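Prephenate dehydrogenase (Aquifex aeolicus, PDB 2G5C) probably catalyses the NAD(+)-dependent oxidative decarboxylation of prephenate to 3-(4-hydroxyphenyl)pyruvate, a step of tyrosine biosynthesis. Local coordinates at residues A[14-17]-A[18-22]; A[31-35]-A[36-40]; A[50-54]-A[55-59]; A[156-159]-A[160-164]; A[223-227]-A[228-232]. All coordinates share one frame; numbering follows the deposited sequence.

Contact 1: A[14-17]-A[18-22]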
# COMPACT_ATOMS: atom_id res chain seq x y z
N GLY A 14 -9.46 -25.04 5.30
CA GLY A 14 -9.14 -25.39 6.67
C GLY A 14 -9.69 -24.40 7.69
O GLY A 14 -10.10 -24.81 8.77
N SER A 15 -9.71 -23.12 7.35
CA SER A 15 -10.22 -22.10 8.27
C SER A 15 -11.72 -22.24 8.48
O SER A 15 -12.21 -22.09 9.60
CB SER A 15 -9.90 -20.69 7.76
OG SER A 15 -8.51 -20.44 7.76
N PHE A 16 -12.45 -22.52 7.41
CA PHE A 16 -13.90 -22.69 7.51
C PHE A 16 -14.19 -23.88 8.40
O PHE A 16 -15.08 -23.83 9.26
CB PHE A 16 -14.52 -22.93 6.13
CG PHE A 16 -16.01 -23.15 6.18
CD1 PHE A 16 -16.88 -22.10 6.46
CD2 PHE A 16 -16.54 -24.42 5.95
CE1 PHE A 16 -18.26 -22.31 6.52
CE2 PHE A 16 -17.91 -24.64 6.00
CZ PHE A 16 -18.77 -23.58 6.28
N ALA A 17 -13.45 -24.96 8.19
CA ALA A 17 -13.61 -26.19 8.97
C ALA A 17 -13.41 -25.94 10.46
O ALA A 17 -14.21 -26.37 11.29
CB ALA A 17 -12.63 -27.25 8.47
N LYS A 18 -12.32 -25.25 10.80
CA LYS A 18 -12.02 -24.96 12.19
C LYS A 18 -13.04 -23.99 12.76
O LYS A 18 -13.47 -24.12 13.90
CB LYS A 18 -10.61 -24.38 12.31
CG LYS A 18 -9.53 -25.29 11.75
CD LYS A 18 -8.14 -24.70 11.92
CE LYS A 18 -7.75 -24.61 13.38
NZ LYS A 18 -6.37 -24.07 13.55
N SER A 19 -13.44 -23.01 11.95
CA SER A 19 -14.41 -22.03 12.40
C SER A 19 -15.73 -22.75 12.66
O SER A 19 -16.51 -22.33 13.52
CB SER A 19 -14.61 -20.95 11.33
OG SER A 19 -13.43 -20.19 11.14
N LEU A 20 -15.96 -23.83 11.93
CA LEU A 20 -17.18 -24.61 12.08
C LEU A 20 -17.25 -25.28 13.45
O LEU A 20 -18.27 -25.18 14.14
CB LEU A 20 -17.26 -25.68 10.98
CG LEU A 20 -18.55 -25.70 10.16
CD1 LEU A 20 -19.75 -25.88 11.07
CD2 LEU A 20 -18.67 -24.40 9.40
N ARG A 21 -16.18 -25.96 13.83
CA ARG A 21 -16.12 -26.65 15.12
C ARG A 21 -16.29 -25.69 16.29
O ARG A 21 -17.17 -25.86 17.13
CB ARG A 21 -14.79 -27.38 15.28
CG ARG A 21 -14.64 -28.61 14.41
CD ARG A 21 -15.68 -29.66 14.75
NE ARG A 21 -15.50 -30.85 13.93
CZ ARG A 21 -16.41 -31.81 13.78
NH1 ARG A 21 -17.58 -31.71 14.41
NH2 ARG A 21 -16.16 -32.85 13.01
N ARG A 22 -15.43 -24.67 16.34
CA ARG A 22 -15.48 -23.68 17.41
C ARG A 22 -16.89 -23.16 17.60
O ARG A 22 -17.33 -22.93 18.73
CB ARG A 22 -14.55 -22.50 17.08
CG ARG A 22 -14.56 -21.41 18.15
CD ARG A 22 -13.97 -20.09 17.67
NE ARG A 22 -14.89 -19.32 16.82
CZ ARG A 22 -15.19 -19.62 15.56
NH1 ARG A 22 -14.66 -20.68 14.98
NH2 ARG A 22 -16.02 -18.85 14.88

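Contact 2: A[31-35]-A[36-40]. With NAD (nicotinamide-adenine-dinucleotide), chain E.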
# COMPACT_ATOMS: atom_id res chain seq x y z
N GLY A 31 -13.07 -34.04 3.78
CA GLY A 31 -12.28 -33.25 2.86
C GLY A 31 -11.90 -33.97 1.59
O GLY A 31 -11.75 -35.19 1.57
N TYR A 32 -11.76 -33.19 0.52
CA TYR A 32 -11.36 -33.70 -0.78
C TYR A 32 -10.29 -32.75 -1.28
O TYR A 32 -10.50 -31.54 -1.33
CB TYR A 32 -12.52 -33.72 -1.78
CG TYR A 32 -12.04 -33.89 -3.21
CD1 TYR A 32 -11.33 -35.03 -3.60
CD2 TYR A 32 -12.25 -32.89 -4.16
CE1 TYR A 32 -10.82 -35.16 -4.89
CE2 TYR A 32 -11.75 -33.01 -5.46
CZ TYR A 32 -11.04 -34.14 -5.81
OH TYR A 32 -10.51 -34.25 -7.08
N ASP A 33 -9.14 -33.31 -1.65
CA ASP A 33 -8.03 -32.51 -2.13
C ASP A 33 -7.17 -33.40 -3.02
O ASP A 33 -7.08 -34.61 -2.78
CB ASP A 33 -7.21 -32.01 -0.94
CG ASP A 33 -6.34 -30.82 -1.28
OD1 ASP A 33 -5.41 -30.96 -2.10
OD2 ASP A 33 -6.60 -29.73 -0.72
N ILE A 34 -6.55 -32.82 -4.04
CA ILE A 34 -5.70 -33.59 -4.94
C ILE A 34 -4.36 -33.88 -4.29
O ILE A 34 -3.59 -34.71 -4.78
CB ILE A 34 -5.42 -32.84 -6.25
CG1 ILE A 34 -4.84 -31.46 -5.95
CG2 ILE A 34 -6.68 -32.76 -7.08
CD1 ILE A 34 -4.30 -30.73 -7.16
N ASN A 35 -4.07 -33.20 -3.18
CA ASN A 35 -2.80 -33.38 -2.49
C ASN A 35 -2.94 -34.27 -1.26
O ASN A 35 -3.65 -33.94 -0.31
CB ASN A 35 -2.23 -32.03 -2.07
CG ASN A 35 -1.00 -32.16 -1.19
OD1 ASN A 35 0.01 -32.74 -1.58
ND2 ASN A 35 -1.09 -31.63 0.02
N PRO A 36 -2.25 -35.43 -1.26
CA PRO A 36 -2.28 -36.39 -0.16
C PRO A 36 -1.96 -35.74 1.19
O PRO A 36 -2.64 -35.97 2.19
CB PRO A 36 -1.22 -37.41 -0.57
CG PRO A 36 -1.28 -37.37 -2.06
CD PRO A 36 -1.37 -35.89 -2.34
N GLU A 37 -0.91 -34.92 1.19
CA GLU A 37 -0.45 -34.22 2.39
C GLU A 37 -1.50 -33.31 3.02
O GLU A 37 -1.56 -33.18 4.24
CB GLU A 37 0.80 -33.40 2.06
CG GLU A 37 2.11 -34.11 2.33
CD GLU A 37 2.33 -34.35 3.81
OE1 GLU A 37 2.19 -33.39 4.60
OE2 GLU A 37 2.65 -35.50 4.19
N SER A 38 -2.32 -32.68 2.18
CA SER A 38 -3.36 -31.78 2.68
C SER A 38 -4.33 -32.57 3.56
O SER A 38 -4.69 -32.13 4.66
CB SER A 38 -4.12 -31.15 1.51
OG SER A 38 -3.25 -30.46 0.64
N ILE A 39 -4.74 -33.73 3.07
CA ILE A 39 -5.66 -34.60 3.80
C ILE A 39 -5.03 -35.10 5.11
O ILE A 39 -5.58 -34.89 6.19
CB ILE A 39 -6.06 -35.82 2.94
CG1 ILE A 39 -6.62 -35.35 1.59
CG2 ILE A 39 -7.08 -36.67 3.69
CD1 ILE A 39 -7.82 -34.43 1.69
N SER A 40 -3.89 -35.77 4.99
CA SER A 40 -3.18 -36.32 6.14
C SER A 40 -2.99 -35.31 7.27
O SER A 40 -3.35 -35.58 8.42
CB SER A 40 -1.82 -36.87 5.70
OG SER A 40 -1.04 -35.85 5.10
PA NAD E . -4.48 -22.84 -0.64
O1A NAD E . -4.11 -22.68 0.78
O2A NAD E . -3.34 -22.92 -1.62
O5B NAD E . -5.42 -24.13 -0.72
C5B NAD E . -5.92 -24.55 -1.95
C4B NAD E . -6.15 -26.05 -1.90
O4B NAD E . -6.61 -26.38 -3.19
C3B NAD E . -4.84 -26.85 -1.71
O3B NAD E . -4.88 -27.66 -0.54
C2B NAD E . -4.72 -27.63 -3.02
O2B NAD E . -4.08 -28.89 -2.94
C1B NAD E . -6.18 -27.69 -3.42
N9A NAD E . -6.53 -28.02 -4.81
C8A NAD E . -5.97 -27.59 -5.98
N7A NAD E . -6.63 -28.15 -7.01
C5A NAD E . -7.61 -28.93 -6.52
C6A NAD E . -8.60 -29.75 -7.09
N6A NAD E . -8.71 -29.87 -8.40
N1A NAD E . -9.48 -30.45 -6.26
C2A NAD E . -9.39 -30.34 -4.87
N3A NAD E . -8.42 -29.54 -4.30
C4A NAD E . -7.55 -28.85 -5.12
O3 NAD E . -5.48 -21.64 -1.14
PN NAD E . -6.45 -20.77 -0.20
O1N NAD E . -6.96 -21.64 0.88
O2N NAD E . -5.71 -19.55 0.22
O5D NAD E . -7.68 -20.26 -1.12
C5D NAD E . -8.60 -21.17 -1.69
C4D NAD E . -9.76 -20.47 -2.43
O4D NAD E . -10.26 -19.40 -1.63
C3D NAD E . -9.48 -19.86 -3.81
O3D NAD E . -10.51 -20.30 -4.71
C2D NAD E . -9.52 -18.35 -3.63
O2D NAD E . -10.04 -17.66 -4.76
C1D NAD E . -10.36 -18.20 -2.36
N1N NAD E . -10.00 -17.07 -1.45
C2N NAD E . -8.68 -16.96 -1.02
C3N NAD E . -8.30 -15.92 -0.16
C7N NAD E . -6.87 -15.82 0.29
O7N NAD E . -6.54 -14.79 1.13
N7N NAD E . -5.93 -16.68 -0.07
C4N NAD E . -9.29 -14.98 0.26
C5N NAD E . -10.62 -15.10 -0.19
C6N NAD E . -10.97 -16.16 -1.04

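Contact 3: A[50-54]-A[55-59]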
# COMPACT_ATOMS: atom_id res chain seq x y z
N GLU A 50 -12.03 -37.03 8.19
CA GLU A 50 -11.45 -37.94 7.21
C GLU A 50 -11.47 -37.25 5.85
O GLU A 50 -12.26 -36.34 5.62
CB GLU A 50 -12.25 -39.24 7.13
CG GLU A 50 -11.79 -40.18 6.01
CD GLU A 50 -12.70 -41.39 5.82
OE1 GLU A 50 -12.42 -42.19 4.90
OE2 GLU A 50 -13.67 -41.55 6.59
N GLY A 51 -10.60 -37.69 4.95
CA GLY A 51 -10.56 -37.09 3.64
C GLY A 51 -10.13 -38.09 2.58
O GLY A 51 -9.74 -39.21 2.90
N THR A 52 -10.21 -37.68 1.32
CA THR A 52 -9.81 -38.54 0.22
C THR A 52 -9.21 -37.71 -0.89
O THR A 52 -9.46 -36.50 -1.00
CB THR A 52 -11.02 -39.35 -0.33
OG1 THR A 52 -10.57 -40.20 -1.40
CG2 THR A 52 -12.10 -38.40 -0.86
N THR A 53 -8.40 -38.35 -1.72
CA THR A 53 -7.75 -37.68 -2.84
C THR A 53 -8.47 -38.09 -4.11
O THR A 53 -8.11 -37.66 -5.21
CB THR A 53 -6.26 -38.07 -2.93
OG1 THR A 53 -5.59 -37.19 -3.84
CG2 THR A 53 -6.13 -39.51 -3.42
N SER A 54 -9.48 -38.93 -3.96
CA SER A 54 -10.27 -39.42 -5.09
C SER A 54 -11.68 -38.85 -5.06
O SER A 54 -12.48 -39.20 -4.19
CB SER A 54 -10.32 -40.95 -5.07
OG SER A 54 -11.19 -41.43 -6.08
N ILE A 55 -11.99 -38.00 -6.03
CA ILE A 55 -13.30 -37.36 -6.12
C ILE A 55 -14.45 -38.36 -6.07
O ILE A 55 -15.50 -38.08 -5.50
CB ILE A 55 -13.40 -36.50 -7.41
CG1 ILE A 55 -14.75 -35.78 -7.47
CG2 ILE A 55 -13.23 -37.38 -8.64
CD1 ILE A 55 -14.97 -34.76 -6.38
N ALA A 56 -14.24 -39.54 -6.65
CA ALA A 56 -15.27 -40.58 -6.67
C ALA A 56 -15.61 -41.04 -5.26
O ALA A 56 -16.78 -41.26 -4.93
CB ALA A 56 -14.80 -41.76 -7.52
N LYS A 57 -14.59 -41.18 -4.42
CA LYS A 57 -14.74 -41.62 -3.04
C LYS A 57 -15.73 -40.78 -2.24
O LYS A 57 -16.38 -41.28 -1.32
CB LYS A 57 -13.39 -41.60 -2.32
CG LYS A 57 -12.84 -42.96 -1.93
CD LYS A 57 -12.33 -43.73 -3.14
CE LYS A 57 -11.53 -44.95 -2.71
NZ LYS A 57 -10.35 -44.57 -1.87
N VAL A 58 -15.84 -39.50 -2.58
CA VAL A 58 -16.73 -38.59 -1.87
C VAL A 58 -18.11 -39.16 -1.58
O VAL A 58 -18.69 -38.86 -0.52
CB VAL A 58 -16.89 -37.26 -2.65
CG1 VAL A 58 -17.84 -36.34 -1.91
CG2 VAL A 58 -15.53 -36.59 -2.83
N GLU A 59 -18.64 -39.97 -2.49
CA GLU A 59 -19.97 -40.55 -2.29
C GLU A 59 -20.06 -41.33 -0.98
O GLU A 59 -21.15 -41.48 -0.42
CB GLU A 59 -20.37 -41.45 -3.46
CG GLU A 59 -19.81 -42.86 -3.41
CD GLU A 59 -20.43 -43.76 -4.46
OE1 GLU A 59 -21.67 -43.71 -4.63
OE2 GLU A 59 -19.69 -44.53 -5.11

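Contact 4: A[156-159]-A[160-164]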
# COMPACT_ATOMS: atom_id res chain seq x y z
N LEU A 156 -29.92 -20.76 4.47
CA LEU A 156 -29.07 -21.73 5.16
C LEU A 156 -27.62 -21.23 5.17
O LEU A 156 -27.05 -20.98 6.23
CB LEU A 156 -29.15 -23.08 4.45
CG LEU A 156 -28.19 -24.18 4.92
CD1 LEU A 156 -28.47 -24.54 6.37
CD2 LEU A 156 -28.34 -25.40 4.02
N VAL A 157 -27.05 -21.09 3.98
CA VAL A 157 -25.67 -20.63 3.82
C VAL A 157 -25.42 -19.33 4.57
O VAL A 157 -24.35 -19.14 5.14
CB VAL A 157 -25.32 -20.46 2.33
CG1 VAL A 157 -23.92 -19.90 2.18
CG2 VAL A 157 -25.43 -21.80 1.61
N LYS A 158 -26.41 -18.43 4.56
CA LYS A 158 -26.28 -17.16 5.25
C LYS A 158 -26.11 -17.37 6.75
O LYS A 158 -25.19 -16.84 7.36
CB LYS A 158 -27.52 -16.28 5.01
CG LYS A 158 -27.51 -14.99 5.82
CD LYS A 158 -28.74 -14.13 5.54
CE LYS A 158 -28.73 -12.87 6.41
NZ LYS A 158 -29.94 -12.04 6.19
N ARG A 159 -27.01 -18.15 7.34
CA ARG A 159 -26.95 -18.43 8.77
C ARG A 159 -25.63 -19.08 9.18
O ARG A 159 -25.10 -18.78 10.25
CB ARG A 159 -28.11 -19.33 9.20
CG ARG A 159 -29.49 -18.69 9.09
CD ARG A 159 -30.54 -19.54 9.79
NE ARG A 159 -31.89 -18.99 9.67
CZ ARG A 159 -32.56 -18.91 8.53
NH1 ARG A 159 -32.02 -19.35 7.40
NH2 ARG A 159 -33.79 -18.40 8.51
N VAL A 160 -25.12 -19.97 8.34
CA VAL A 160 -23.86 -20.66 8.63
C VAL A 160 -22.71 -19.66 8.74
O VAL A 160 -21.95 -19.69 9.71
CB VAL A 160 -23.52 -21.68 7.52
CG1 VAL A 160 -22.22 -22.39 7.86
CG2 VAL A 160 -24.65 -22.68 7.38
N TRP A 161 -22.59 -18.79 7.75
CA TRP A 161 -21.53 -17.78 7.77
C TRP A 161 -21.64 -16.92 9.02
O TRP A 161 -20.63 -16.60 9.65
CB TRP A 161 -21.62 -16.91 6.52
CG TRP A 161 -20.99 -17.53 5.31
CD1 TRP A 161 -21.59 -17.79 4.11
CD2 TRP A 161 -19.61 -17.91 5.16
NE1 TRP A 161 -20.67 -18.29 3.22
CE2 TRP A 161 -19.45 -18.37 3.84
CE3 TRP A 161 -18.50 -17.89 6.01
CZ2 TRP A 161 -18.22 -18.82 3.34
CZ3 TRP A 161 -17.28 -18.34 5.52
CH2 TRP A 161 -17.15 -18.79 4.20
N GLU A 162 -22.86 -16.54 9.36
CA GLU A 162 -23.09 -15.71 10.55
C GLU A 162 -22.68 -16.49 11.80
O GLU A 162 -22.23 -15.89 12.78
CB GLU A 162 -24.56 -15.31 10.64
CG GLU A 162 -25.08 -14.58 9.41
CD GLU A 162 -26.51 -14.11 9.56
OE1 GLU A 162 -27.42 -14.95 9.74
OE2 GLU A 162 -26.73 -12.88 9.50
N ASP A 163 -22.84 -17.80 11.76
CA ASP A 163 -22.49 -18.65 12.90
C ASP A 163 -20.98 -18.68 13.12
O ASP A 163 -20.52 -19.03 14.20
CB ASP A 163 -23.02 -20.07 12.70
CG ASP A 163 -24.51 -20.18 12.98
OD1 ASP A 163 -24.92 -19.85 14.12
OD2 ASP A 163 -25.27 -20.58 12.08
N VAL A 164 -20.23 -18.33 12.09
CA VAL A 164 -18.78 -18.30 12.21
C VAL A 164 -18.31 -16.84 12.26
O VAL A 164 -17.20 -16.52 11.87
CB VAL A 164 -18.10 -19.03 11.03
CG1 VAL A 164 -18.52 -20.49 11.02
CG2 VAL A 164 -18.45 -18.36 9.72

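Contact 5: A[223-227]-A[228-232]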
# COMPACT_ATOMS: atom_id res chain seq x y z
N ALA A 223 3.51 -9.10 -4.06
CA ALA A 223 4.00 -9.09 -2.69
C ALA A 223 4.00 -10.52 -2.16
O ALA A 223 4.81 -11.35 -2.58
CB ALA A 223 3.10 -8.20 -1.82
N LYS A 224 3.10 -10.80 -1.23
CA LYS A 224 2.98 -12.14 -0.66
C LYS A 224 1.91 -12.84 -1.49
O LYS A 224 1.58 -14.00 -1.24
CB LYS A 224 2.55 -12.06 0.80
CG LYS A 224 3.49 -11.26 1.68
CD LYS A 224 2.96 -11.15 3.11
CE LYS A 224 3.88 -10.29 3.97
NZ LYS A 224 3.39 -10.18 5.37
N SER A 225 1.38 -12.12 -2.47
CA SER A 225 0.34 -12.64 -3.34
C SER A 225 0.81 -13.90 -4.06
O SER A 225 1.99 -14.25 -4.01
CB SER A 225 -0.05 -11.58 -4.38
OG SER A 225 -0.61 -10.43 -3.77
N ASP A 226 -0.12 -14.57 -4.72
CA ASP A 226 0.19 -15.78 -5.47
C ASP A 226 0.03 -15.50 -6.96
O ASP A 226 -1.08 -15.27 -7.44
CB ASP A 226 -0.73 -16.93 -5.06
CG ASP A 226 -0.64 -18.11 -6.00
OD1 ASP A 226 0.50 -18.53 -6.30
OD2 ASP A 226 -1.69 -18.62 -6.42
N PRO A 227 1.14 -15.52 -7.72
CA PRO A 227 1.14 -15.26 -9.16
C PRO A 227 0.09 -16.06 -9.94
O PRO A 227 -0.50 -15.56 -10.89
CB PRO A 227 2.56 -15.63 -9.57
CG PRO A 227 3.35 -15.30 -8.35
CD PRO A 227 2.49 -15.87 -7.25
N ILE A 228 -0.12 -17.31 -9.53
CA ILE A 228 -1.09 -18.17 -10.19
C ILE A 228 -2.51 -17.71 -9.90
O ILE A 228 -3.32 -17.59 -10.81
CB ILE A 228 -0.92 -19.65 -9.75
CG1 ILE A 228 0.32 -20.26 -10.42
CG2 ILE A 228 -2.15 -20.45 -10.12
CD1 ILE A 228 1.62 -19.53 -10.11
N MSE A 229 -2.81 -17.43 -8.63
CA MSE A 229 -4.14 -16.99 -8.25
C MSE A 229 -4.50 -15.71 -9.00
O MSE A 229 -5.59 -15.60 -9.57
CB MSE A 229 -4.24 -16.73 -6.74
CG MSE A 229 -5.61 -16.24 -6.29
SE MSE A 229 -5.78 -15.93 -4.37
CE MSE A 229 -5.51 -14.02 -4.34
N TRP A 230 -3.59 -14.74 -9.00
CA TRP A 230 -3.86 -13.49 -9.68
C TRP A 230 -3.94 -13.64 -11.20
O TRP A 230 -4.67 -12.89 -11.85
CB TRP A 230 -2.84 -12.42 -9.25
CG TRP A 230 -3.20 -11.91 -7.88
CD1 TRP A 230 -2.62 -12.26 -6.69
CD2 TRP A 230 -4.34 -11.10 -7.55
NE1 TRP A 230 -3.34 -11.73 -5.64
CE2 TRP A 230 -4.40 -11.02 -6.14
CE3 TRP A 230 -5.32 -10.45 -8.31
CZ2 TRP A 230 -5.40 -10.31 -5.48
CZ3 TRP A 230 -6.31 -9.75 -7.65
CH2 TRP A 230 -6.35 -9.68 -6.24
N ARG A 231 -3.22 -14.60 -11.76
CA ARG A 231 -3.30 -14.83 -13.20
C ARG A 231 -4.72 -15.31 -13.49
O ARG A 231 -5.31 -14.96 -14.51
CB ARG A 231 -2.34 -15.93 -13.66
CG ARG A 231 -2.59 -16.35 -15.11
CD ARG A 231 -2.11 -17.77 -15.39
NE ARG A 231 -2.93 -18.77 -14.72
CZ ARG A 231 -2.63 -20.06 -14.66
NH1 ARG A 231 -1.51 -20.50 -15.22
NH2 ARG A 231 -3.44 -20.91 -14.04
N ASP A 232 -5.26 -16.12 -12.59
CA ASP A 232 -6.60 -16.65 -12.76
C ASP A 232 -7.64 -15.55 -12.54
O ASP A 232 -8.60 -15.45 -13.30
CB ASP A 232 -6.85 -17.81 -11.79
CG ASP A 232 -5.89 -18.98 -12.02
OD1 ASP A 232 -5.48 -19.19 -13.18
OD2 ASP A 232 -5.56 -19.69 -11.05
O HOH W 1 -3.15 -11.99 -3.07

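Contact 1: A[14-17]-A[18-22]
Helix 11-22, the first helix of the Rossmann-type nucleotide-binding domain, brings Phe16 and Leu20 together one turn apart, lying side by side and pointing the same way. Leu20 sets CD2 over one face of the Phe16 ring, 3.6 Å from the centroid and 26° off the ring normal, a CH-pi contact displaced toward the rim: CD2 comes to 3.2 Å from Phe16 CZ. A chi1 of 178° leaves Phe16 CG beside the carbonyl carbon and sends the ring along the helix to where this methyl lies. On another side of the helix Ser15 O is gripped twice by one residue. Ser19 N donates to Ser15 O at 2.8 Å, and Ser19 OG donates to the same Ser15 O at 2.7 Å from the opposite face of the carbonyl plane. The hydroxyl sits 39° out of that plane, not on a lone pair, so it supplements the helical bond without displacing it. Lys18 packs its aliphatic CG against Gly14 O at 3.1 Å. Ser15 OG itself is bonded to Phe11 O and Leu132 N, whereas the guanidinium of Arg21 pairs with Asp49. Beyond the helix, Phe16 touches Phe65 and Met67 at strand 65-68 and meets Trp161 of helix 151-163 edge-to-face.

Contact 2: A[31-35]-A[36-40]
Pro36 opens helix 36-44 directly behind Asn35, its N-cap residue, and the Asn35 and Pro36 side chains cross at about a right angle. Glu37 CB lies by the end of the Asn35 side chain, whose amide is probably turned over in the model. Ser38 faces back toward the turn: its N makes a weak bond to Asn35 O (3.1 Å), and its OG gives a weak, long hydrogen bond to O3B of the NAD adenosine ribose (3.4 Å). Ile39 follows, bringing CD1 to 3.6 Å from Asp33 CB, an apolar contact behind the acid.

The Asp33 carboxylate takes one ribose hydroxyl on each oxygen, NAD O2B on OD1 at 2.6 Å and NAD O3B on OD2 at 2.7 Å. Asp33 CG lies trans to the main-chain N (chi1 -160°), which goes with the carboxylate reaching the ribose. OD1 also accepts from Asn35 N at 2.8 Å through its anti lone pair, forming an Asx turn, while OD2 accepts from Val9 N, so both oxygens have a protein donor fixing the group's rotation. Ile34 lies against the adenine, with CD1 3.5 Å from NAD N7A. An acid at the end of the second strand holding both ribose hydroxyls is the signature of NAD-binding Rossmann folds.

Contact 3: A[50-54]-A[55-59]
Thr52 and Lys57 cross obliquely where strand 50-52 gives way to the following turn, and their meeting is aliphatic on the lysine side. Lys57 CB comes to 3.3 Å from Thr52 OG1 and to 3.7 Å from Thr52 CG2, so both branches of the threonine bear on the same methylene. The lysine leads away from there, its chain bent at chi2 and chi4, and its CD passes 3.9 Å from Ser54 OG. Thr52 OG1 stands opposite the backbone N across the CA-CB bond (chi1 -179°), beside the carbonyl carbon; this turns it forward along the chain, where it accepts from Ser54 N at 3.1 Å and 165°. That nearly straight bond makes an ST turn and gives the hydroxyl a polar partner on one flank while the lysine methylenes occupy another. In the backbone, a weak bond from Lys57 N to Ser54 O (2.9 Å, 125°) accompanies the turn. Val58 takes a lesser part, its CG2 4.3 Å from Thr52 CG2. Ile55 points away from residues 50-54 overall and packs on Lys81, Leu82 and Ile85 of helix 72-85, and Thr52 also touches Phe61. Thr53 OG1 is hydrogen-bonded to Asp33 O, tying the turn to the end of the neighbouring strand 28-32. The whole is a strand-to-turn junction at the outermost parallel strand of a Rossmann-type sheet, chain reversal beginning with an ST turn.

Contact 4: A[156-159]-A[160-164]
Val157 and Trp161 lie side by side one helical turn apart, Val157 CG1 resting 3.7 Å from CD1 of the indole. The Val157 carbonyl, close to the indole CD1, serves the backbone: Trp161 N donates to Val157 O at 3.2 Å (170°). The neighbouring carbonyls are used likewise. Leu156 O accepts from Val160 N at 3.0 Å, and Lys158 O takes Glu162 N at 3.1 Å. Arg159 O receives Asp163 N at 2.9 Å over a more bent path (136°), close to the helix end. These i to i+4 bonds belong to helix 151-163, the crossover between strands 140-143 and 167-170 of the nucleotide-binding domain. Trp161 is buried, touching Val141, Leu143 and Val168, and meets Tyr136 edge-to-face. The Glu162 chain passes slantwise over the Lys158 chain; with its CG anti to the carbonyl carbon (chi1 -57°) it turns back over the preceding turn, placing CG 3.1 Å from Lys158 O. The charged ends stay apart, Lys158 NZ lying 4.7 Å from Glu162 OE2, so their attraction is probably a through-space one with no direct bond. Asp163 O accepts from Ser23 OG, beyond helix 11-22.

Contact 5: A[223-227]-A[228-232]
This is a helix N-cap in the dimerization domain, at the start of helix 227-236, with Asp226 as the capping residue. Its OD2 accepts from Met229 N at 2.7 Å, from well above the carboxylate plane (63° out of it), and the bond is bent to 140°. The carboxylate swings forward over the first turn because chi1 (168°) sets CG beside the carbonyl carbon, and OD2 also lies 3.2 Å from Met229 CB. Asp226 O takes Trp230 N at 3.0 Å in a nearly straight bond, so one residue caps with its side chain and begins the helical bonding with its carbonyl. Asp226 N, buried at the in-plane edge of the indole, has no hydrogen-bond partner in the model. Pro227 O accepts from Arg231 N at 3.0 Å.

Ser225 packs its CB 3.5 Å from Trp230 CD1. A water joins the same two side chains: it accepts from Trp230 NE1 at 2.6 Å, in the indole plane, and lies 3.1 Å from Ser225 OG. Met229, modelled as selenomethionine, brings its side chain to about 4 Å from NAD. Trp230 stacks on His188 and meets Phe192 edge-to-face, both on helix 173-201, while the second subunit packs its Lys272 on Pro227 and its Val268 on Ile228.

How the contacts relate
Contacts 1 to 4 all lie in the nucleotide-binding domain and contact 5 in the dimerization domain, following one another in series along the chain. Contacts 2 and 3 are close neighbours, centres about 9 Å apart, because strands 28-32 and 50-52 pair in one sheet; probable backbone hydrogen bonds join Gly31 to Glu50 and Thr52. Contacts 1 and 4 also touch, centres about 12 Å apart, where helix 11-22 packs on the end of helix 151-163 through Ser19 and Arg22 against Val164. Contact 5 is separate, its centre about 22 Å from that of contact 2 and about 28 Å from that of contact 4. NAD bridges that gap: contact 2 holds its adenosine end, while Met229 of contact 5 approaches it from the dimerization domain.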